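Local atomic coordinates of DNA-3-methyladenine glycosidase II, putative (Deinococcus radiodurans, PDB entry 2YG9), a protein that is a putative member of the HhH-GPD superfamily of base excision DNA repair proteins, with a fold built of helices and connecting loops. Residues 53-58 / 162-167; 84-89 / 109-114; 115-120 / 150-155; 169-174 / 202-207. One frame throughout, in Å; residues are numbered along the deposited sequence.

Interaction 1 of 4, residues 53-58 / 162-167; sequences PVLAPT and FLLFAL
Thr58 N donates a hydrogen bond of 2.8 Å to Ala166 O. Ala166 lies in the C-terminal part of helix 156-166, the second helix of the helix-hairpin-helix motif of this all-helical fold. Thr58 belongs to the loop between helices 40-49 and 61-71, so the bond ties that loop to the C-terminal part of the motif helix. The helix widens here to a pi-type turn, in which Phe162 O accepts from both Ala166 N and Leu167 N. A water adds a second polar link. It sits 2.8 Å from Ala56 O and 2.7 Å from Phe165 O. Arg64 of helix 61-71 also reaches Phe165 O, through a weak bond.

The remaining contacts are van der Waals and fall in two patches. In one, Leu55 CD1 approaches the Phe165 ring obliquely, 4.0 Å from Phe165 CD1. The same methyl lies 3.8 Å from Leu164 O. Leu164 CD2 lies over the centre of one face of the Phe165 ring. Leu55 also touches Arg209 of helix 204-219. The second patch is formed by Thr58. Its OG1 is anti to the backbone N (chi1 -173°) and bonds to Asp60 N, while CG2 faces the motif helix. CG2 lies 3.4 Å from Ala166 O and 4.1 Å from Leu167 CD2. Pro57 touches the backbone instead, its CB 3.5 Å from Leu167 O.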
loop_
_atom_site.group_PDB
_atom_site.type_symbol
_atom_site.label_atom_id
_atom_site.label_comp_id
_atom_site.label_asym_id
_atom_site.label_seq_id
_atom_site.Cartn_x
_atom_site.Cartn_y
_atom_site.Cartn_z
ATOM N N PRO A 53 -6.816 -10.557 8.112
ATOM C CA PRO A 53 -5.653 -11.436 7.856
ATOM C C PRO A 53 -4.279 -10.750 8.078
ATOM O O PRO A 53 -4.123 -9.544 7.791
ATOM C CB PRO A 53 -5.808 -11.825 6.393
ATOM C CG PRO A 53 -6.829 -10.858 5.817
ATOM C CD PRO A 53 -7.638 -10.317 6.915
ATOM N N VAL A 54 -3.322 -11.505 8.600
ATOM C CA VAL A 54 -1.950 -11.019 8.755
ATOM C C VAL A 54 -1.258 -10.927 7.352
ATOM O O VAL A 54 -1.131 -11.925 6.629
ATOM C CB VAL A 54 -1.129 -11.900 9.756
ATOM C CG1 VAL A 54 0.260 -11.352 9.997
ATOM C CG2 VAL A 54 -1.821 -12.021 11.122
ATOM N N LEU A 55 -0.776 -9.742 6.997
ATOM C CA LEU A 55 -0.045 -9.525 5.732
ATOM C C LEU A 55 1.423 -9.938 5.870
ATOM O O LEU A 55 2.101 -9.523 6.816
ATOM C CB LEU A 55 -0.087 -8.043 5.308
ATOM C CG LEU A 55 -1.485 -7.471 5.264
ATOM C CD1 LEU A 55 -1.498 -6.047 4.809
ATOM C CD2 LEU A 55 -2.336 -8.367 4.403
ATOM N N ALA A 56 1.893 -10.734 4.913
ATOM C CA ALA A 56 3.282 -11.164 4.834
ATOM C C ALA A 56 4.039 -10.223 3.933
ATOM O O ALA A 56 3.574 -9.893 2.839
ATOM C CB ALA A 56 3.369 -12.604 4.268
ATOM N N PRO A 57 5.235 -9.808 4.349
ATOM C CA PRO A 57 5.972 -8.918 3.478
ATOM C C PRO A 57 6.315 -9.660 2.155
ATOM O O PRO A 57 6.629 -10.841 2.194
ATOM C CB PRO A 57 7.210 -8.598 4.286
ATOM C CG PRO A 57 7.400 -9.792 5.182
ATOM C CD PRO A 57 6.006 -10.204 5.535
ATOM N N THR A 58 6.194 -8.986 1.009
ATOM C CA THR A 58 6.457 -9.626 -0.284
ATOM C C THR A 58 7.952 -9.957 -0.469
ATOM O O THR A 58 8.849 -9.151 -0.177
ATOM C CB THR A 58 5.993 -8.748 -1.491
ATOM O OG1 THR A 58 6.135 -9.492 -2.722
ATOM C CG2 THR A 58 6.791 -7.449 -1.553
ATOM N N PHE A 162 1.918 0.936 -0.873
ATOM C CA PHE A 162 2.943 -0.082 -1.158
ATOM C C PHE A 162 3.681 -0.568 0.119
ATOM O O PHE A 162 3.872 -1.768 0.371
ATOM C CB PHE A 162 3.908 0.473 -2.216
ATOM C CG PHE A 162 5.055 -0.448 -2.560
ATOM C CD1 PHE A 162 4.850 -1.567 -3.340
ATOM C CD2 PHE A 162 6.313 -0.208 -2.067
ATOM C CE1 PHE A 162 5.918 -2.438 -3.630
ATOM C CE2 PHE A 162 7.376 -1.048 -2.372
ATOM C CZ PHE A 162 7.184 -2.132 -3.169
ATOM N N LEU A 163 4.086 0.374 0.935
ATOM C CA LEU A 163 4.636 0.050 2.246
ATOM C C LEU A 163 3.676 -0.780 3.083
ATOM O O LEU A 163 4.084 -1.813 3.665
ATOM C CB LEU A 163 4.983 1.346 3.011
ATOM C CG LEU A 163 6.399 1.910 2.891
ATOM C CD1 LEU A 163 6.792 2.136 1.468
ATOM C CD2 LEU A 163 6.453 3.210 3.688
ATOM N N LEU A 164 2.406 -0.355 3.136
ATOM C CA LEU A 164 1.426 -1.011 3.984
ATOM C C LEU A 164 1.053 -2.397 3.465
ATOM O O LEU A 164 1.145 -3.394 4.199
ATOM C CB LEU A 164 0.200 -0.122 4.176
ATOM C CG LEU A 164 -0.854 -0.436 5.256
ATOM C CD1 LEU A 164 -1.682 0.860 5.433
ATOM C CD2 LEU A 164 -1.781 -1.637 4.914
ATOM N N PHE A 165 0.665 -2.472 2.193
ATOM C CA PHE A 165 0.182 -3.701 1.645
ATOM C C PHE A 165 1.254 -4.612 1.056
ATOM O O PHE A 165 1.104 -5.826 1.177
ATOM C CB PHE A 165 -0.921 -3.484 0.627
ATOM C CG PHE A 165 -2.187 -2.981 1.215
ATOM C CD1 PHE A 165 -3.041 -3.843 1.901
ATOM C CD2 PHE A 165 -2.532 -1.655 1.108
ATOM C CE1 PHE A 165 -4.244 -3.373 2.435
ATOM C CE2 PHE A 165 -3.726 -1.194 1.632
ATOM C CZ PHE A 165 -4.562 -2.045 2.310
ATOM N N ALA A 166 2.294 -4.088 0.421
ATOM C CA ALA A 166 3.309 -4.993 -0.201
ATOM C C ALA A 166 4.387 -5.362 0.807
ATOM O O ALA A 166 4.712 -6.553 1.016
ATOM C CB ALA A 166 3.946 -4.369 -1.462
ATOM N N LEU A 167 4.917 -4.355 1.470
ATOM C CA LEU A 167 6.022 -4.544 2.381
ATOM C C LEU A 167 5.516 -4.911 3.782
ATOM O O LEU A 167 6.322 -5.279 4.627
ATOM C CB LEU A 167 6.912 -3.295 2.423
ATOM C CG LEU A 167 7.451 -2.800 1.070
ATOM C CD1 LEU A 167 8.502 -1.721 1.226
ATOM C CD2 LEU A 167 7.927 -3.973 0.189
HETATM O O HOH W 1 1.824 -8.468 1.189
#

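Interaction 2 of 4, residues 84-89 / 109-114; sequences GRLEGL and VGLSWA
Arg85 reaches from helix 76-87 to Val109, just after helix 103-108. That helix ends in a Schellman motif, with Gly110 at positive phi (115°), and the chain then turns into helix 113-127. The contact therefore joins helices of the HhH-GPD fold through a helix end.

Along the Arg85 side chain, CB comes first. It packs 4.0 Å from Val109 CB, with Val109 CG1 close by. CG stands anti to the carbonyl carbon (chi1 -63°). CD is still apolar and passes near Val109 O. The chain bends at chi3, and the edge of the guanidinium then meets that oxygen. NE donates to Val109 O at 2.8 Å and NH2 donates to the same atom at 3.0 Å. This is a side-on grip, with two nitrogens on one acceptor. The oxygen lies very near the guanidinium plane. NH2 sits nearly in line with the carbonyl bond, whereas NE comes in at 136° and tilted from the carbonyl plane. The positive group could offset part of the negative charge expected at the C-terminal end of helix 103-108.

Behind this polar pair is an apolar cluster, buried also by Leu106 and Ala70. Leu89 CD2 is 4.2 Å from Val109 CG1. Leu86 crosses both Val109 and Leu111 at about a right angle. Its CD2 touches Val109 CG2 at 3.7 Å and lies 4.2 Å from Leu111 CD1.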
loop_
_atom_site.group_PDB
_atom_site.type_symbol
_atom_site.label_atom_id
_atom_site.label_comp_id
_atom_site.label_asym_id
_atom_site.label_seq_id
_atom_site.Cartn_x
_atom_site.Cartn_y
_atom_site.Cartn_z
ATOM N N GLY A 84 -0.880 -10.686 -15.513
ATOM C CA GLY A 84 -0.551 -11.957 -16.137
ATOM C C GLY A 84 0.040 -11.757 -17.504
ATOM O O GLY A 84 0.951 -12.459 -17.884
ATOM N N ARG A 85 -0.450 -10.783 -18.254
ATOM C CA ARG A 85 0.180 -10.456 -19.561
ATOM C C ARG A 85 1.605 -9.882 -19.433
ATOM O O ARG A 85 2.489 -10.167 -20.264
ATOM C CB ARG A 85 -0.706 -9.540 -20.378
ATOM C CG ARG A 85 -1.997 -10.193 -20.722
ATOM C CD ARG A 85 -2.754 -9.442 -21.803
ATOM N NE ARG A 85 -3.303 -8.194 -21.302
ATOM C CZ ARG A 85 -4.457 -8.081 -20.667
ATOM N NH1 ARG A 85 -5.188 -9.157 -20.412
ATOM N NH2 ARG A 85 -4.890 -6.878 -20.301
ATOM N N LEU A 86 1.840 -9.104 -18.380
ATOM C CA LEU A 86 3.188 -8.650 -18.052
ATOM C C LEU A 86 4.117 -9.816 -17.737
ATOM O O LEU A 86 5.240 -9.884 -18.264
ATOM C CB LEU A 86 3.166 -7.622 -16.896
ATOM C CG LEU A 86 2.563 -6.256 -17.302
ATOM C CD1 LEU A 86 2.335 -5.433 -16.077
ATOM C CD2 LEU A 86 3.388 -5.473 -18.368
ATOM N N GLU A 87 3.650 -10.705 -16.865
ATOM C CA GLU A 87 4.332 -11.967 -16.537
ATOM C C GLU A 87 4.672 -12.803 -17.761
ATOM O O GLU A 87 5.627 -13.549 -17.755
ATOM C CB GLU A 87 3.474 -12.819 -15.578
ATOM C CG GLU A 87 3.394 -12.255 -14.162
ATOM C CD GLU A 87 2.612 -13.150 -13.214
ATOM O OE1 GLU A 87 1.464 -13.493 -13.539
ATOM O OE2 GLU A 87 3.137 -13.502 -12.154
ATOM N N GLY A 88 3.895 -12.641 -18.812
ATOM C CA GLY A 88 4.043 -13.415 -20.027
ATOM C C GLY A 88 5.002 -12.814 -21.022
ATOM O O GLY A 88 5.384 -13.460 -21.989
ATOM N N LEU A 89 5.412 -11.577 -20.787
ATOM C CA LEU A 89 6.458 -10.980 -21.604
ATOM C C LEU A 89 7.756 -11.726 -21.346
ATOM O O LEU A 89 7.941 -12.328 -20.257
ATOM C CB LEU A 89 6.637 -9.492 -21.273
ATOM C CG LEU A 89 5.474 -8.551 -21.597
ATOM C CD1 LEU A 89 5.729 -7.184 -20.968
ATOM C CD2 LEU A 89 5.296 -8.451 -23.096
ATOM N N VAL A 109 -0.027 -4.650 -23.953
ATOM C CA VAL A 109 -0.623 -5.505 -22.953
ATOM C C VAL A 109 -1.830 -4.851 -22.357
ATOM O O VAL A 109 -2.523 -5.476 -21.599
ATOM C CB VAL A 109 0.368 -5.947 -21.794
ATOM C CG1 VAL A 109 1.525 -6.730 -22.372
ATOM C CG2 VAL A 109 0.803 -4.739 -20.915
ATOM N N GLY A 110 -2.056 -3.579 -22.666
ATOM C CA GLY A 110 -3.223 -2.868 -22.170
ATOM C C GLY A 110 -2.954 -1.718 -21.242
ATOM O O GLY A 110 -3.898 -1.117 -20.739
ATOM N N LEU A 111 -1.689 -1.376 -21.036
ATOM C CA LEU A 111 -1.335 -0.295 -20.127
ATOM C C LEU A 111 -1.558 1.071 -20.738
ATOM O O LEU A 111 -1.233 1.309 -21.879
ATOM C CB LEU A 111 0.127 -0.397 -19.687
ATOM C CG LEU A 111 0.504 -1.565 -18.784
ATOM C CD1 LEU A 111 1.982 -1.537 -18.539
ATOM C CD2 LEU A 111 -0.232 -1.546 -17.405
ATOM N N SER A 112 -2.099 1.980 -19.957
ATOM C CA SER A 112 -2.108 3.401 -20.352
ATOM C C SER A 112 -0.658 3.886 -20.543
ATOM O O SER A 112 0.269 3.289 -20.002
ATOM C CB SER A 112 -2.776 4.185 -19.255
ATOM O OG SER A 112 -1.995 4.148 -18.098
ATOM N N TRP A 113 -0.458 4.950 -21.306
ATOM C CA TRP A 113 0.859 5.536 -21.440
ATOM C C TRP A 113 1.442 5.962 -20.090
ATOM O O TRP A 113 2.626 5.752 -19.861
ATOM C CB TRP A 113 0.838 6.730 -22.390
ATOM C CG TRP A 113 0.750 6.302 -23.825
ATOM C CD1 TRP A 113 -0.301 6.480 -24.655
ATOM C CD2 TRP A 113 1.746 5.594 -24.573
ATOM N NE1 TRP A 113 -0.031 5.945 -25.893
ATOM C CE2 TRP A 113 1.226 5.414 -25.883
ATOM C CE3 TRP A 113 3.045 5.131 -24.280
ATOM C CZ2 TRP A 113 1.943 4.784 -26.886
ATOM C CZ3 TRP A 113 3.754 4.492 -25.264
ATOM C CH2 TRP A 113 3.212 4.320 -26.559
ATOM N N ALA A 114 0.618 6.550 -19.222
ATOM C CA ALA A 114 1.040 6.882 -17.861
ATOM C C ALA A 114 1.678 5.661 -17.134
ATOM O O ALA A 114 2.747 5.753 -16.556
ATOM C CB ALA A 114 -0.157 7.424 -17.057
#

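Interaction 3 of 4, residues 115-120 / 150-155; sequences KVRTVQ and QLPGIG
Thr118 and Pro152 carry the polar part of this contact. It sets helix 113-127 against the hairpin of the helix-hairpin-helix motif, which runs through the sequence LPGIG between helices 141-149 and 156-166. The hairpin is a type II beta turn from Leu151 to Ile154. It is closed by a bond from Ile154 N to Leu151 O of 3.3 Å, with Gly153 at positive phi (85°).

Thr118 OG1 lies 2.7 Å from Pro152 O. It can donate there, but Ala114 O, one turn back on the same helix, is also within reach of its one proton, and the choice is not settled. Either way the hydroxyl sits between the helix backbone and the turn. With OG1 beside the backbone N (chi1 -63°), it can reach back to Ala114 O as well as across to Pro152 O.

The van der Waals contacts lie around that hydroxyl. Gly153 CA passes 3.6 Å from Thr118 OG1, so the glycine lies snugly against the helix. Pro152 meets Arg117 through CB and CG, and the two side chains cross at about a right angle. Pro152 CG is 3.7 Å from Arg117 CG. Arg117 has two deposited conformers, so this touch is less certain than the others. Val69 of helix 61-71 packs on Thr118, and Leu65 of that helix packs on Ile154. Thr118 CG2 meets Ile154 obliquely, 3.7 Å from both its CG1 and its CD1.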
loop_
_atom_site.group_PDB
_atom_site.type_symbol
_atom_site.label_atom_id
_atom_site.label_comp_id
_atom_site.label_asym_id
_atom_site.label_seq_id
_atom_site.Cartn_x
_atom_site.Cartn_y
_atom_site.Cartn_z
ATOM N N LYS A 115 0.992 4.522 -17.159
ATOM C CA LYS A 115 1.475 3.301 -16.516
ATOM C C LYS A 115 2.691 2.737 -17.213
ATOM O O LYS A 115 3.625 2.355 -16.546
ATOM C CB LYS A 115 0.373 2.232 -16.427
ATOM C CG LYS A 115 -0.705 2.516 -15.424
ATOM C CD LYS A 115 -1.892 1.608 -15.669
ATOM C CE LYS A 115 -3.047 1.747 -14.636
ATOM N NZ LYS A 115 -4.069 0.682 -14.871
ATOM N N VAL A 116 2.740 2.777 -18.558
ATOM C CA VAL A 116 3.978 2.423 -19.298
ATOM C C VAL A 116 5.197 3.171 -18.783
ATOM O O VAL A 116 6.246 2.594 -18.510
ATOM C CB VAL A 116 3.831 2.626 -20.857
ATOM C CG1 VAL A 116 5.183 2.451 -21.586
ATOM C CG2 VAL A 116 2.800 1.668 -21.400
ATOM N N ARG A 117 5.039 4.468 -18.620
ATOM C CA ARG A 117 6.101 5.362 -18.207
ATOM C C ARG A 117 6.550 5.076 -16.788
ATOM O O ARG A 117 7.758 5.048 -16.484
ATOM C CB ARG A 117 5.622 6.813 -18.302
ATOM C CG ARG A 117 6.561 7.839 -17.685
ATOM C CD ARG A 117 6.084 9.292 -17.946
ATOM N NE ARG A 117 6.137 9.635 -19.372
ATOM C CZ ARG A 117 7.244 9.882 -20.074
ATOM N NH1 ARG A 117 8.446 9.805 -19.495
ATOM N NH2 ARG A 117 7.155 10.206 -21.378
ATOM N N THR A 118 5.578 4.907 -15.921
ATOM C CA THR A 118 5.836 4.543 -14.513
ATOM C C THR A 118 6.579 3.227 -14.403
ATOM O O THR A 118 7.610 3.133 -13.757
ATOM C CB THR A 118 4.494 4.441 -13.740
ATOM O OG1 THR A 118 3.862 5.723 -13.733
ATOM C CG2 THR A 118 4.717 3.949 -12.324
ATOM N N VAL A 119 6.060 2.195 -15.059
ATOM C CA VAL A 119 6.740 0.888 -15.132
ATOM C C VAL A 119 8.148 0.949 -15.741
ATOM O O VAL A 119 9.092 0.358 -15.186
ATOM C CB VAL A 119 5.882 -0.198 -15.862
ATOM C CG1 VAL A 119 6.663 -1.495 -15.946
ATOM C CG2 VAL A 119 4.544 -0.450 -15.127
ATOM N N GLN A 120 8.325 1.666 -16.855
ATOM C CA GLN A 120 9.658 1.878 -17.370
ATOM C C GLN A 120 10.562 2.591 -16.396
ATOM O O GLN A 120 11.738 2.268 -16.276
ATOM C CB GLN A 120 9.628 2.598 -18.695
ATOM C CG GLN A 120 8.943 1.734 -19.787
ATOM C CD GLN A 120 8.745 2.469 -21.075
ATOM O OE1 GLN A 120 8.536 3.687 -21.089
ATOM N NE2 GLN A 120 8.907 1.747 -22.186
ATOM N N GLN A 150 9.670 9.934 -6.382
ATOM C CA GLN A 150 10.426 10.529 -7.516
ATOM C C GLN A 150 10.078 9.909 -8.851
ATOM O O GLN A 150 10.375 10.484 -9.892
ATOM C CB GLN A 150 11.942 10.442 -7.301
ATOM C CG GLN A 150 12.424 11.444 -6.319
ATOM C CD GLN A 150 11.956 12.887 -6.621
ATOM O OE1 GLN A 150 12.347 13.479 -7.654
ATOM N NE2 GLN A 150 11.094 13.444 -5.730
ATOM N N LEU A 151 9.431 8.751 -8.838
ATOM C CA LEU A 151 9.032 8.100 -10.083
ATOM C C LEU A 151 7.768 8.772 -10.597
ATOM O O LEU A 151 6.880 9.111 -9.781
ATOM C CB LEU A 151 8.791 6.600 -9.873
ATOM C CG LEU A 151 10.013 5.804 -9.375
ATOM C CD1 LEU A 151 9.597 4.369 -8.990
ATOM C CD2 LEU A 151 11.115 5.831 -10.426
ATOM N N PRO A 152 7.659 8.952 -11.935
ATOM C CA PRO A 152 6.458 9.587 -12.490
ATOM C C PRO A 152 5.245 8.690 -12.247
ATOM O O PRO A 152 5.366 7.477 -12.390
ATOM C CB PRO A 152 6.750 9.662 -13.982
ATOM C CG PRO A 152 7.760 8.572 -14.244
ATOM C CD PRO A 152 8.595 8.519 -12.989
ATOM N N GLY A 153 4.116 9.270 -11.854
ATOM C CA GLY A 153 2.876 8.500 -11.628
ATOM C C GLY A 153 2.750 7.883 -10.244
ATOM O O GLY A 153 1.702 7.306 -9.904
ATOM N N ILE A 154 3.807 7.966 -9.446
ATOM C CA ILE A 154 3.777 7.396 -8.113
ATOM C C ILE A 154 3.925 8.572 -7.160
ATOM O O ILE A 154 4.960 9.229 -7.172
ATOM C CB ILE A 154 4.899 6.347 -7.892
ATOM C CG1 ILE A 154 4.685 5.135 -8.848
ATOM C CG2 ILE A 154 4.959 5.967 -6.394
ATOM C CD1 ILE A 154 5.665 3.990 -8.715
ATOM N N GLY A 155 2.845 8.873 -6.416
ATOM C CA GLY A 155 2.852 9.904 -5.396
ATOM C C GLY A 155 3.043 9.276 -4.030
ATOM O O GLY A 155 3.297 8.055 -3.900
#

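Interaction 4 of 4, residues 169-174 / 202-207; sequences RPDVFS and PYRSLA
The guanidinium of Arg204 meets the carboxylate of Asp171 at its edge, with the two planes 46° apart. NE donates to Asp171 OD1 at 2.8 Å and NH2 to Asp171 OD2 at 3.0 Å, both nearly straight. Each oxygen lies in the guanidinium plane, but the nitrogens come from above the carboxylate plane. This side-on salt bridge leaves the anti lone pair of OD1 for Arg204 N. The Tyr203 ring has Pro202 CG over one face, offset toward the rim, and His35 packs on Tyr203 edge-to-face. A nickel ion lies about 4 Å from the Tyr203 side chain.

Tyr203 is at the N-cap position of helix 204-219. The loop after the helix-hairpin-helix motif thus meets the start of this long helix and takes up its first amides. Pro170 O accepts from Ser205 N at 3.0 Å. A water donates to Pro170 O and accepts from Leu206 N.

Ser205 OG is anti to its carbonyl carbon (chi1 -66°) and is gripped twice. It accepts from Val172 N at 3.0 Å. It donates to Arg169 O at 2.6 Å.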
loop_
_atom_site.group_PDB
_atom_site.type_symbol
_atom_site.label_atom_id
_atom_site.label_comp_id
_atom_site.label_asym_id
_atom_site.label_seq_id
_atom_site.Cartn_x
_atom_site.Cartn_y
_atom_site.Cartn_z
ATOM N N ARG A 169 4.548 -3.102 6.226
ATOM C CA ARG A 169 5.009 -2.255 7.299
ATOM C C ARG A 169 3.860 -1.899 8.224
ATOM O O ARG A 169 2.759 -1.656 7.748
ATOM C CB ARG A 169 5.660 -1.035 6.750
ATOM C CG ARG A 169 6.777 -1.388 5.851
ATOM C CD ARG A 169 7.908 -0.566 6.101
ATOM N NE ARG A 169 9.101 -0.993 5.346
ATOM C CZ ARG A 169 10.199 -0.240 5.245
ATOM N NH1 ARG A 169 10.212 0.978 5.774
ATOM N NH2 ARG A 169 11.253 -0.677 4.571
ATOM N N PRO A 170 4.102 -1.932 9.550
ATOM C CA PRO A 170 3.025 -1.814 10.549
ATOM C C PRO A 170 2.546 -0.419 10.971
ATOM O O PRO A 170 1.536 -0.313 11.691
ATOM C CB PRO A 170 3.645 -2.489 11.751
ATOM C CG PRO A 170 5.064 -2.044 11.683
ATOM C CD PRO A 170 5.407 -2.146 10.217
ATOM N N ASP A 171 3.208 0.655 10.561
ATOM C CA ASP A 171 2.945 1.922 11.174
ATOM C C ASP A 171 2.714 3.060 10.159
ATOM O O ASP A 171 3.309 4.147 10.252
ATOM C CB ASP A 171 4.060 2.276 12.174
ATOM C CG ASP A 171 3.650 3.383 13.097
ATOM O OD1 ASP A 171 2.431 3.541 13.361
ATOM O OD2 ASP A 171 4.522 4.126 13.546
ATOM N N VAL A 172 1.830 2.789 9.204
ATOM C CA VAL A 172 1.561 3.699 8.105
ATOM C C VAL A 172 0.125 4.223 8.143
ATOM O O VAL A 172 -0.807 3.451 7.983
ATOM C CB VAL A 172 1.736 3.009 6.746
ATOM C CG1 VAL A 172 1.483 4.057 5.583
ATOM C CG2 VAL A 172 3.154 2.334 6.605
ATOM N N PHE A 173 -0.041 5.520 8.353
ATOM C CA PHE A 173 -1.312 6.172 8.141
ATOM C C PHE A 173 -1.123 7.130 6.987
ATOM O O PHE A 173 -0.385 8.089 7.110
ATOM C CB PHE A 173 -1.791 6.938 9.372
ATOM C CG PHE A 173 -3.136 7.608 9.175
ATOM C CD1 PHE A 173 -4.312 6.891 9.317
ATOM C CD2 PHE A 173 -3.221 8.925 8.788
ATOM C CE1 PHE A 173 -5.547 7.486 9.077
ATOM C CE2 PHE A 173 -4.437 9.530 8.605
ATOM C CZ PHE A 173 -5.601 8.797 8.722
ATOM N N SER A 174 -1.828 6.867 5.898
ATOM C CA SER A 174 -1.865 7.689 4.721
ATOM C C SER A 174 -2.870 8.846 4.852
ATOM O O SER A 174 -4.063 8.679 4.679
ATOM C CB SER A 174 -2.156 6.793 3.512
ATOM O OG SER A 174 -1.939 7.474 2.291
ATOM N N PRO A 202 2.498 2.252 17.525
ATOM C CA PRO A 202 3.145 1.812 16.276
ATOM C C PRO A 202 2.340 0.860 15.375
ATOM O O PRO A 202 2.954 0.060 14.623
ATOM C CB PRO A 202 4.376 1.083 16.799
ATOM C CG PRO A 202 3.839 0.361 17.959
ATOM C CD PRO A 202 2.913 1.383 18.640
ATOM N N TYR A 203 1.004 1.006 15.386
ATOM C CA TYR A 203 0.104 0.099 14.655
ATOM C C TYR A 203 -0.865 0.896 13.775
ATOM O O TYR A 203 -2.021 0.582 13.665
ATOM C CB TYR A 203 -0.668 -0.807 15.630
ATOM C CG TYR A 203 0.228 -1.556 16.610
ATOM C CD1 TYR A 203 1.102 -2.543 16.170
ATOM C CD2 TYR A 203 0.210 -1.247 17.984
ATOM C CE1 TYR A 203 1.949 -3.210 17.065
ATOM C CE2 TYR A 203 1.037 -1.914 18.872
ATOM C CZ TYR A 203 1.894 -2.893 18.408
ATOM O OH TYR A 203 2.683 -3.587 19.304
ATOM N N ARG A 204 -0.355 1.941 13.138
ATOM C CA ARG A 204 -1.202 2.772 12.259
ATOM C C ARG A 204 -1.666 2.036 11.018
ATOM O O ARG A 204 -2.723 2.358 10.478
ATOM C CB ARG A 204 -0.485 4.072 11.940
ATOM C CG ARG A 204 -0.745 5.091 13.018
ATOM C CD ARG A 204 0.048 6.340 12.837
ATOM N NE ARG A 204 1.495 6.151 13.016
ATOM C CZ ARG A 204 2.354 7.158 12.995
ATOM N NH1 ARG A 204 1.907 8.387 12.808
ATOM N NH2 ARG A 204 3.651 6.947 13.173
ATOM N N SER A 205 -0.893 1.031 10.567
ATOM C CA SER A 205 -1.289 0.238 9.389
ATOM C C SER A 205 -2.540 -0.578 9.682
ATOM O O SER A 205 -3.477 -0.530 8.924
ATOM C CB SER A 205 -0.171 -0.716 8.901
ATOM O OG SER A 205 0.933 0.018 8.412
ATOM N N LEU A 206 -2.564 -1.322 10.781
ATOM C CA LEU A 206 -3.754 -2.104 11.104
ATOM C C LEU A 206 -4.945 -1.213 11.448
ATOM O O LEU A 206 -6.073 -1.548 11.069
ATOM C CB LEU A 206 -3.479 -3.150 12.222
ATOM C CG LEU A 206 -4.577 -4.166 12.547
ATOM C CD1 LEU A 206 -4.869 -5.097 11.344
ATOM C CD2 LEU A 206 -4.223 -4.977 13.830
ATOM N N ALA A 207 -4.702 -0.101 12.139
ATOM C CA ALA A 207 -5.771 0.883 12.406
ATOM C C ALA A 207 -6.351 1.326 11.064
ATOM O O ALA A 207 -7.526 1.328 10.901
ATOM C CB ALA A 207 -5.243 2.078 13.131
HETATM O O HOH W 2 -0.247 -2.270 12.322
#

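How the interactions relate
Interactions 2, 3 and 4 follow in series along the chain. Interaction 1 closes a long, mostly helical part of the chain within which 2 and 3 are nested, and it closes before 4 opens. Interactions 2 and 3 share helix 113-127, with centres about 14 Å apart, and touch through Leu111 and Val116. The centres of interactions 1 and 4 are about 11 Å apart. They meet near the C-terminal end of helix 156-166, where Leu163 O probably bonds to Arg169 N and Leu164 packs on Ser205. Interactions 2 and 4 lie on opposite sides of the chain's centre, with centres about 31 Å apart. The helix-hairpin-helix motif runs between the two groups: its hairpin takes part in interaction 3 and its second helix in interaction 1.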